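Local coordinates for peptidase S9 prolyl oligopeptidase catalytic domain-containing protein (Pyrococcus horikoshii, PDB 4HXF) that probably cleaves peptides as a serine protease of the prolyl oligopeptidase family, an acylaminoacyl peptidase that assembles into a self-compartmentalizing hexamer, at residues K300-M304 and L315-A319. Sequence-based numbering, arbitrary orientation.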
loop_
_atom_site.group_PDB
_atom_site.type_symbol
_atom_site.label_atom_id
_atom_site.label_comp_id
_atom_site.label_asym_id
_atom_site.label_seq_id
_atom_site.Cartn_x
_atom_site.Cartn_y
_atom_site.Cartn_z
ATOM N N LYS A 300 -17.878 23.350 -47.331
ATOM C CA LYS A 300 -18.027 21.900 -47.085
ATOM C C LYS A 300 -17.293 21.537 -45.810
ATOM O O LYS A 300 -16.183 20.946 -45.818
ATOM C CB LYS A 300 -17.486 21.118 -48.294
ATOM C CG LYS A 300 -18.301 21.332 -49.554
ATOM C CD LYS A 300 -17.728 20.395 -50.637
ATOM C CE LYS A 300 -18.734 19.960 -51.729
ATOM N NZ LYS A 300 -18.519 18.480 -52.180
ATOM N N HIS A 301 -17.894 21.888 -44.659
ATOM C CA HIS A 301 -17.206 21.765 -43.366
ATOM C C HIS A 301 -18.207 21.798 -42.244
ATOM O O HIS A 301 -19.386 22.107 -42.467
ATOM C CB HIS A 301 -16.158 22.868 -43.184
ATOM C CG HIS A 301 -16.699 24.279 -43.183
ATOM N ND1 HIS A 301 -16.024 25.315 -43.785
ATOM C CD2 HIS A 301 -17.797 24.853 -42.544
ATOM C CE1 HIS A 301 -16.720 26.448 -43.567
ATOM N NE2 HIS A 301 -17.818 26.152 -42.805
ATOM N N TRP A 302 -17.740 21.470 -41.061
ATOM C CA TRP A 302 -18.508 21.671 -39.782
ATOM C C TRP A 302 -17.744 22.548 -38.867
ATOM O O TRP A 302 -16.610 22.203 -38.479
ATOM C CB TRP A 302 -18.763 20.367 -39.069
ATOM C CG TRP A 302 -19.973 19.590 -39.510
ATOM C CD1 TRP A 302 -20.348 19.373 -40.801
ATOM C CD2 TRP A 302 -20.960 18.847 -38.699
ATOM N NE1 TRP A 302 -21.463 18.574 -40.876
ATOM C CE2 TRP A 302 -21.864 18.228 -39.629
ATOM C CE3 TRP A 302 -21.155 18.676 -37.348
ATOM C CZ2 TRP A 302 -22.928 17.451 -39.231
ATOM C CZ3 TRP A 302 -22.252 17.876 -36.944
ATOM C CH2 TRP A 302 -23.125 17.324 -37.868
ATOM N N ILE A 303 -18.313 23.692 -38.550
ATOM C CA ILE A 303 -17.808 24.619 -37.489
ATOM C C ILE A 303 -18.212 24.067 -36.128
ATOM O O ILE A 303 -19.423 24.146 -35.776
ATOM C CB ILE A 303 -18.206 26.085 -37.694
ATOM C CG1 ILE A 303 -17.820 26.606 -39.080
ATOM C CG2 ILE A 303 -17.615 26.972 -36.539
ATOM C CD1 ILE A 303 -16.333 26.475 -39.503
ATOM N N MET A 304 -17.269 23.430 -35.415
ATOM C CA MET A 304 -17.514 22.703 -34.256
ATOM C C MET A 304 -17.579 23.512 -32.976
ATOM O O MET A 304 -18.151 23.058 -31.980
ATOM C CB MET A 304 -16.412 21.660 -34.123
ATOM C CG MET A 304 -16.446 20.654 -35.216
ATOM S SD MET A 304 -17.998 19.741 -35.286
ATOM C CE MET A 304 -18.110 18.835 -33.779
ATOM N N LEU A 315 -13.239 26.530 -34.584
ATOM C CA LEU A 315 -12.700 25.200 -34.956
ATOM C C LEU A 315 -13.495 24.700 -36.168
ATOM O O LEU A 315 -14.733 24.669 -36.110
ATOM C CB LEU A 315 -12.942 24.224 -33.805
ATOM C CG LEU A 315 -12.118 24.277 -32.539
ATOM C CD1 LEU A 315 -12.522 23.326 -31.446
ATOM C CD2 LEU A 315 -10.597 24.056 -32.880
ATOM N N LYS A 316 -12.793 24.297 -37.238
ATOM C CA LYS A 316 -13.411 23.825 -38.472
ATOM C C LYS A 316 -12.924 22.368 -38.688
ATOM O O LYS A 316 -11.688 22.111 -38.655
ATOM C CB LYS A 316 -13.038 24.690 -39.625
ATOM C CG LYS A 316 -13.636 24.144 -40.986
ATOM C CD LYS A 316 -12.806 24.443 -42.200
ATOM C CE LYS A 316 -12.559 25.917 -42.433
ATOM N NZ LYS A 316 -11.865 26.174 -43.744
ATOM N N GLU A 317 -13.874 21.442 -38.810
ATOM C CA GLU A 317 -13.611 20.083 -39.211
ATOM C C GLU A 317 -14.118 19.903 -40.650
ATOM O O GLU A 317 -15.055 20.569 -41.047
ATOM C CB GLU A 317 -14.335 19.188 -38.232
ATOM C CG GLU A 317 -14.286 17.743 -38.430
ATOM C CD GLU A 317 -14.676 17.012 -37.195
ATOM O OE1 GLU A 317 -15.425 16.070 -37.337
ATOM O OE2 GLU A 317 -14.243 17.341 -36.059
ATOM N N THR A 318 -13.566 18.937 -41.392
ATOM C CA THR A 318 -13.985 18.601 -42.739
ATOM C C THR A 318 -14.129 17.061 -42.850
ATOM O O THR A 318 -13.890 16.357 -41.876
ATOM C CB THR A 318 -12.985 19.097 -43.793
ATOM O OG1 THR A 318 -11.780 18.306 -43.626
ATOM C CG2 THR A 318 -12.692 20.622 -43.567
ATOM N N ALA A 319 -14.631 16.556 -43.999
ATOM C CA ALA A 319 -14.794 15.119 -44.212
ATOM C C ALA A 319 -13.460 14.385 -44.066
ATOM O O ALA A 319 -13.491 13.225 -43.671
ATOM C CB ALA A 319 -15.356 14.799 -45.578
HETATM O O HOH W 1 -15.313 18.277 -46.345
HETATM O O HOH W 2 -13.950 25.516 -45.491
#
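Lys316 lays its aliphatic chain across His301 at about a right angle, Lys316 CG 3.6 Å from His301 CB. With CG anti to the backbone N (chi1 177°), the lysine then bends at chi2 and chi3, which leaves NZ beside the ND1 corner of the imidazole. A water in the plane of the ring, 2.7 Å from His301 ND1, accepts a hydrogen bond from NZ, while Glu332 gives the ammonium a salt bridge and Tyr326 a cation-pi contact. His301 NE2 is hydrogen-bonded to Ala297 O, so both ring nitrogens have a partner. Ile303 CD1 rests over one face of the imidazole, near the rim, and touches Lys316 CB at 3.7 Å. A leucine in place of Lys316 would probably leave Glu332 without this cationic mate and the water at His301 ND1 without the bond from NZ. The other face of the sheet carries Trp302 and Glu317, an antiparallel hydrogen-bonded pair joined by nearly straight bonds, Trp302 N to Glu317 O (2.8 Å) and Glu317 N to Trp302 O (2.9 Å). Met304, bent at chi2 and chi3, slants across the extended Glu317 side chain, whose OE1 accepts from Phe396 N. Strands 302-308 and 312-317 form the hairpin that begins a four-stranded propeller blade; Trp302 and Ile303 lean on strand 283-289 of the preceding blade, and Leu315 packs against strand 16-23.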